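Local coordinates for protein IclR family transcriptional regulator (PDB 5WHM) that represses transcription as an IclR-type regulator, probably binding DNA through a helix-turn-helix domain and sensing small molecules with a GAF-like C-terminal domain, at residues A120-A123 with S128-Y131; V158-L163 with D194-D199. All coordinates share one frame; numbering follows the deposited sequence.

Contact 1: residues A120-A123 with S128-Y131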
ATOM      1  N   ALA C 120      -5.908   3.298 -16.881  1.00 30.15           N
ATOM      2  CA  ALA C 120      -5.845   3.201 -15.423  1.00 29.04           C
ATOM      3  C   ALA C 120      -7.250   3.229 -14.839  1.00 28.02           C
ATOM      4  O   ALA C 120      -8.213   3.694 -15.474  1.00 28.34           O
ATOM      5  CB  ALA C 120      -4.986   4.326 -14.796  1.00 29.01           C
HETATM    6  N   MSE C 121      -7.345   2.719 -13.614  1.00 27.37           N
HETATM    7  CA  MSE C 121      -8.542   2.785 -12.810  1.00 33.28           C
HETATM    8  C   MSE C 121      -8.194   3.498 -11.477  1.00 26.25           C
HETATM    9  O   MSE C 121      -7.194   3.161 -10.858  1.00 26.26           O
HETATM   10  CB  MSE C 121      -9.099   1.389 -12.550  1.00 29.88           C
HETATM   11  CG  MSE C 121     -10.341   1.371 -11.686  1.00 31.18           C
HETATM   12 SE   MSE C 121     -10.966  -0.464 -11.369  0.77 38.13          SE
HETATM   13  CE  MSE C 121      -9.461  -1.225 -10.327  1.00 33.12           C
ATOM     14  N   ALA C 122      -8.999   4.495 -11.095  1.00 27.85           N
ATOM     15  CA  ALA C 122      -8.675   5.385  -9.984  1.00 32.67           C
ATOM     16  C   ALA C 122      -9.923   5.650  -9.152  1.00 32.08           C
ATOM     17  O   ALA C 122     -11.048   5.504  -9.634  1.00 27.30           O
ATOM     18  CB  ALA C 122      -8.098   6.724 -10.478  1.00 29.25           C
ATOM     19  N   ALA C 123      -9.712   6.054  -7.890  1.00 27.04           N
ATOM     20  CA  ALA C 123     -10.792   6.551  -7.041  1.00 27.14           C
ATOM     21  C   ALA C 123     -10.247   7.684  -6.169  1.00 29.21           C
ATOM     22  O   ALA C 123      -9.033   7.820  -5.970  1.00 28.27           O
ATOM     23  CB  ALA C 123     -11.389   5.434  -6.160  1.00 29.18           C
ATOM     24  N   SER C 128      -7.238  14.171  -4.046  1.00 34.98           N
ATOM     25  CA  SER C 128      -6.425  13.474  -5.033  1.00 34.56           C
ATOM     26  C   SER C 128      -7.176  12.262  -5.584  1.00 34.31           C
ATOM     27  O   SER C 128      -8.116  11.751  -4.970  1.00 33.59           O
ATOM     28  CB  SER C 128      -5.077  13.017  -4.427  1.00 35.35           C
ATOM     29  OG  SER C 128      -4.285  14.126  -4.010  1.00 37.14           O
HETATM   30  N   MSE C 129      -6.760  11.825  -6.768  1.00 30.40           N
HETATM   31  CA  MSE C 129      -7.181  10.555  -7.364  1.00 29.02           C
HETATM   32  C   MSE C 129      -6.068   9.551  -7.125  1.00 28.97           C
HETATM   33  O   MSE C 129      -4.904   9.864  -7.342  1.00 32.36           O
HETATM   34  CB  MSE C 129      -7.459  10.720  -8.879  1.00 29.03           C
HETATM   35  CG  MSE C 129      -8.617  11.690  -9.216  1.00 35.62           C
HETATM   36 SE   MSE C 129     -10.299  11.280  -8.287  0.68 36.09          SE
HETATM   37  CE  MSE C 129     -10.707   9.596  -9.168  1.00 28.56           C
ATOM     38  N   VAL C 130      -6.412   8.361  -6.630  1.00 33.13           N
ATOM     39  CA  VAL C 130      -5.454   7.310  -6.314  1.00 30.42           C
ATOM     40  C   VAL C 130      -5.595   6.214  -7.367  1.00 26.67           C
ATOM     41  O   VAL C 130      -6.681   5.661  -7.544  1.00 26.24           O
ATOM     42  CB  VAL C 130      -5.718   6.731  -4.907  1.00 27.26           C
ATOM     43  CG1 VAL C 130      -4.659   5.694  -4.548  1.00 27.31           C
ATOM     44  CG2 VAL C 130      -5.775   7.870  -3.865  1.00 28.18           C
ATOM     45  N   TYR C 131      -4.491   5.843  -7.999  1.00 27.00           N
ATOM     46  CA  TYR C 131      -4.507   4.755  -8.987  1.00 26.89           C
ATOM     47  C   TYR C 131      -4.649   3.382  -8.300  1.00 27.04           C
ATOM     48  O   TYR C 131      -3.788   2.990  -7.502  1.00 27.14           O
ATOM     49  CB  TYR C 131      -3.217   4.809  -9.790  1.00 27.87           C
ATOM     50  CG  TYR C 131      -3.270   5.686 -11.039  1.00 28.36           C
ATOM     51  CD1 TYR C 131      -4.302   6.588 -11.257  1.00 40.27           C
ATOM     52  CD2 TYR C 131      -2.315   5.543 -12.018  1.00 38.05           C
ATOM     53  CE1 TYR C 131      -4.348   7.361 -12.421  1.00 36.32           C
ATOM     54  CE2 TYR C 131      -2.351   6.293 -13.167  1.00 40.88           C
ATOM     55  CZ  TYR C 131      -3.357   7.207 -13.365  1.00 43.00           C
ATOM     56  OH  TYR C 131      -3.349   7.925 -14.545  1.00 45.94           O
TER
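Ala123 and Val130 face each other as an antiparallel hydrogen-bonded pair and exchange two backbone bonds. Val130 N gives its hydrogen to Ala123 O at 2.8 Å, nearly straight at 173°. Ala123 N returns a bond to Val130 O at 3.1 Å, more bent at 156°. Val130 O also takes a CA-H...O contact from Ala122 CA at 3.2 Å. Ala122 and Tyr131 form the next, non-hydrogen-bonded pair. The two strands are the arms of the beta hairpin 118-125 and 128-135. This hairpin lies inside the antiparallel sheet of the GAF-like C-terminal domain, between strands 229-238 and 150-152.

The side chains of Ala122 and Tyr131 leave on one face of the sheet, those of Ala123 and Val130 on the other. The CB of Ala120 sits over a face of the Tyr131 ring. This is a CH-pi contact, with CB 3.7 Å from the ring centroid and displaced toward the rim. The CB of Ala122 approaches the same ring obliquely, 3.9 Å from Tyr131 CD1. Tyr131 OH is hydrogen-bonded to Asn234 ND2 on strand 229-238, which ties down the far end of the ring. Met129, a selenomethionine, folds back on itself. Bends at chi2 (-53°) and chi3 bring its CE to 3.6 Å from Ala123 C. On the face of Ala123 and Val130, Val130 packs on Ile85 of the second subunit.

Contact 2: residues V158-L163 with D194-D199; sequences VGRACL and DRALRD. With ACY (acetic acid), chain J.
Arg160 and Ala196 make the closest contact between 158-163 and 194-199. The methyl of Ala196 lies alongside the aliphatic part of Arg160. Its CB is 3.8 Å from Arg160 CB and 3.7 Å from Arg160 CD, with CG at a similar distance. The arginine chain is extended from CG to NE (chi2 161°, chi3 170°), which carries the guanidinium beyond the methyl. A second, looser contact joins Leu163 and Leu197, where Leu197 CD2 comes to 4.4 Å from Leu163 C. Leu193, one turn before Leu197, also packs on Arg160 and Leu163.

No hydrogen bond crosses between the two segments. The polar bonds of Arg160 go to other parts of the domain. NE binds Ala154 O, NH1 binds Leu207 O, and NH2 forms a salt bridge with Glu211. Arg195 NH2 is 5.7 Å from Arg160 NH2, and it makes a weak, long ion pair with the same Glu211 carboxylate.

At the start of helix 157-165, acetic acid, probably from the crystallisation liquor, accepts a hydrogen bond from Val158 N at 3.2 Å. Ser157 OG and Asn234 ND2 bind it too. Its position in the C-terminal domain, which binds effectors in other IclR regulators, may mark a ligand pocket.

The two segments thus meet through carbon alone, while the three nitrogens of Arg160 fix its buried head. Glu211 lies near both arginines and would be expected to offset their like charges.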
ATOM      1  N   VAL C 158      -8.820  12.276 -14.767  1.00 30.49           N
ATOM      2  CA  VAL C 158      -9.483  11.402 -13.803  1.00 32.66           C
ATOM      3  C   VAL C 158     -10.199  12.220 -12.733  1.00 33.54           C
ATOM      4  O   VAL C 158     -11.326  11.889 -12.349  1.00 31.76           O
ATOM      5  CB  VAL C 158      -8.499  10.398 -13.171  1.00 35.81           C
ATOM      6  CG1 VAL C 158      -8.293   9.230 -14.106  1.00 39.69           C
ATOM      7  CG2 VAL C 158      -7.160  11.057 -12.802  1.00 36.89           C
ATOM      8  N   GLY C 159      -9.564  13.291 -12.242  1.00 34.37           N
ATOM      9  CA  GLY C 159     -10.207  14.129 -11.229  1.00 35.51           C
ATOM     10  C   GLY C 159     -11.446  14.840 -11.742  1.00 37.52           C
ATOM     11  O   GLY C 159     -12.439  14.987 -11.018  1.00 35.66           O
ATOM     12  N   ARG C 160     -11.394  15.319 -12.990  1.00 34.16           N
ATOM     13  CA  ARG C 160     -12.525  16.019 -13.586  1.00 37.85           C
ATOM     14  C   ARG C 160     -13.724  15.096 -13.748  1.00 40.76           C
ATOM     15  O   ARG C 160     -14.861  15.466 -13.428  1.00 33.70           O
ATOM     16  CB  ARG C 160     -12.105  16.601 -14.942  1.00 37.41           C
ATOM     17  CG  ARG C 160     -11.179  17.806 -14.782  1.00 41.06           C
ATOM     18  CD  ARG C 160     -10.383  18.125 -16.019  1.00 40.81           C
ATOM     19  NE  ARG C 160      -9.695  19.405 -15.885  1.00 43.92           N
ATOM     20  CZ  ARG C 160      -9.053  20.018 -16.875  1.00 44.53           C
ATOM     21  NH1 ARG C 160      -9.001  19.463 -18.087  1.00 40.90           N
ATOM     22  NH2 ARG C 160      -8.467  21.185 -16.650  1.00 45.37           N
ATOM     23  N   ALA C 161     -13.487  13.887 -14.251  1.00 30.83           N
ATOM     24  CA  ALA C 161     -14.572  12.931 -14.408  1.00 35.73           C
ATOM     25  C   ALA C 161     -15.154  12.567 -13.054  1.00 33.01           C
ATOM     26  O   ALA C 161     -16.365  12.376 -12.924  1.00 32.32           O
ATOM     27  CB  ALA C 161     -14.059  11.666 -15.115  1.00 34.21           C
ATOM     28  N   CYS C 162     -14.296  12.456 -12.035  1.00 31.80           N
ATOM     29  CA  CYS C 162     -14.790  12.171 -10.691  1.00 33.77           C
ATOM     30  C   CYS C 162     -15.694  13.300 -10.219  1.00 43.07           C
ATOM     31  O   CYS C 162     -16.797  13.057  -9.714  1.00 35.95           O
ATOM     32  CB  CYS C 162     -13.622  11.986  -9.736  1.00 32.77           C
ATOM     33  SG  CYS C 162     -14.138  11.518  -8.039  1.00 42.42           S
ATOM     34  N   LEU C 163     -15.248  14.551 -10.411  1.00 34.98           N
ATOM     35  CA  LEU C 163     -16.059  15.692  -9.984  1.00 38.92           C
ATOM     36  C   LEU C 163     -17.369  15.756 -10.746  1.00 40.73           C
ATOM     37  O   LEU C 163     -18.393  16.154 -10.175  1.00 42.08           O
ATOM     38  CB  LEU C 163     -15.288  16.996 -10.158  1.00 37.91           C
ATOM     39  CG  LEU C 163     -14.217  17.261  -9.097  1.00 42.91           C
ATOM     40  CD1 LEU C 163     -13.254  18.358  -9.555  1.00 45.22           C
ATOM     41  CD2 LEU C 163     -14.826  17.599  -7.719  1.00 43.91           C
ATOM     42  N   ASP C 194     -14.854  23.946 -15.849  1.00 52.24           N
ATOM     43  CA  ASP C 194     -16.141  24.160 -16.510  1.00 55.52           C
ATOM     44  C   ASP C 194     -16.152  23.592 -17.922  1.00 52.52           C
ATOM     45  O   ASP C 194     -17.180  23.083 -18.381  1.00 49.50           O
ATOM     46  CB  ASP C 194     -16.488  25.652 -16.546  1.00 61.09           C
ATOM     47  CG  ASP C 194     -17.112  26.144 -15.246  1.00 73.75           C
ATOM     48  OD1 ASP C 194     -17.567  25.297 -14.444  1.00 77.80           O
ATOM     49  OD2 ASP C 194     -17.160  27.383 -15.036  1.00 81.62           O
ATOM     50  N   ARG C 195     -15.028  23.692 -18.639  1.00 54.99           N
ATOM     51  CA  ARG C 195     -14.919  23.013 -19.928  1.00 51.60           C
ATOM     52  C   ARG C 195     -15.127  21.512 -19.784  1.00 47.01           C
ATOM     53  O   ARG C 195     -15.835  20.895 -20.588  1.00 44.63           O
ATOM     54  CB  ARG C 195     -13.562  23.294 -20.573  1.00 52.75           C
ATOM     55  CG  ARG C 195     -13.547  24.477 -21.510  1.00 63.30           C
ATOM     56  CD  ARG C 195     -12.247  24.522 -22.308  1.00 68.73           C
ATOM     57  NE  ARG C 195     -11.086  24.538 -21.420  1.00 70.53           N
ATOM     58  CZ  ARG C 195     -10.533  25.649 -20.944  1.00 73.23           C
ATOM     59  NH1 ARG C 195     -11.037  26.832 -21.282  1.00 76.83           N
ATOM     60  NH2 ARG C 195      -9.479  25.582 -20.135  1.00 70.49           N
ATOM     61  N   ALA C 196     -14.500  20.903 -18.764  1.00 49.71           N
ATOM     62  CA  ALA C 196     -14.601  19.460 -18.580  1.00 49.20           C
ATOM     63  C   ALA C 196     -16.021  19.060 -18.204  1.00 49.96           C
ATOM     64  O   ALA C 196     -16.569  18.085 -18.741  1.00 46.91           O
ATOM     65  CB  ALA C 196     -13.601  18.990 -17.512  1.00 43.69           C
ATOM     66  N   LEU C 197     -16.635  19.810 -17.290  1.00 44.87           N
ATOM     67  CA  LEU C 197     -17.998  19.489 -16.886  1.00 50.50           C
ATOM     68  C   LEU C 197     -18.935  19.575 -18.071  1.00 48.99           C
ATOM     69  O   LEU C 197     -19.860  18.769 -18.206  1.00 49.11           O
ATOM     70  CB  LEU C 197     -18.453  20.414 -15.748  1.00 53.65           C
ATOM     71  CG  LEU C 197     -17.648  20.336 -14.436  1.00 55.91           C
ATOM     72  CD1 LEU C 197     -18.113  21.406 -13.432  1.00 62.79           C
ATOM     73  CD2 LEU C 197     -17.687  18.950 -13.785  1.00 52.60           C
ATOM     74  N   ARG C 198     -18.699  20.554 -18.953  1.00 50.38           N
ATOM     75  CA  ARG C 198     -19.483  20.698 -20.166  1.00 48.77           C
ATOM     76  C   ARG C 198     -19.266  19.522 -21.113  1.00 50.22           C
ATOM     77  O   ARG C 198     -20.225  18.999 -21.704  1.00 43.94           O
ATOM     78  CB  ARG C 198     -19.096  22.015 -20.844  1.00 55.93           C
ATOM     79  CG  ARG C 198     -19.775  22.243 -22.132  1.00 61.01           C
ATOM     80  CD  ARG C 198     -21.273  22.329 -21.933  1.00 68.50           C
ATOM     81  NE  ARG C 198     -21.660  23.292 -20.903  1.00 74.23           N
ATOM     82  CZ  ARG C 198     -21.888  24.582 -21.147  1.00 78.78           C
ATOM     83  NH1 ARG C 198     -21.751  25.046 -22.382  1.00 81.03           N
ATOM     84  NH2 ARG C 198     -22.246  25.411 -20.169  1.00 79.96           N
ATOM     85  N   ASP C 199     -17.999  19.133 -21.309  1.00 42.84           N
ATOM     86  CA  ASP C 199     -17.684  17.947 -22.096  1.00 43.81           C
ATOM     87  C   ASP C 199     -18.364  16.701 -21.533  1.00 41.69           C
ATOM     88  O   ASP C 199     -18.831  15.846 -22.289  1.00 41.11           O
ATOM     89  CB  ASP C 199     -16.168  17.729 -22.143  1.00 43.61           C
ATOM     90  CG  ASP C 199     -15.493  18.542 -23.243  1.00 46.08           C
ATOM     91  OD1 ASP C 199     -16.193  19.331 -23.924  1.00 45.70           O
ATOM     92  OD2 ASP C 199     -14.269  18.372 -23.441  1.00 45.66           O
TER
HETATM   93  C   ACY J 302      -4.989  12.446 -16.444  1.00 38.54           C
HETATM   94  O   ACY J 302      -6.005  11.776 -16.125  1.00 40.29           O
HETATM   95  OXT ACY J 302      -5.021  13.652 -16.815  1.00 36.10           O
HETATM   96  CH3 ACY J 302      -3.648  11.769 -16.372  1.00 35.90           C

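Contact 1 lies near the centre of the chain and is buried within the sheet. Contact 2 is also buried where its helices touch, but it sits further out, and helix 186-203 turns exposed charged residues outward. Backbone bonding holds contact 1, whereas contact 2 relies on side-chain packing between separate helices. The two share no element but they touch. Met129 of contact 1 packs its CG 3.5 Å from Gly159 CA and its SE 3.7 Å from Cys162 CB, so helix 157-165 rests on the hairpin. Asn234 connects them again, binding both Tyr131 OH and the acetic acid at Val158. Within the dimer, contact 1 meets the second subunit and contact 2 does not.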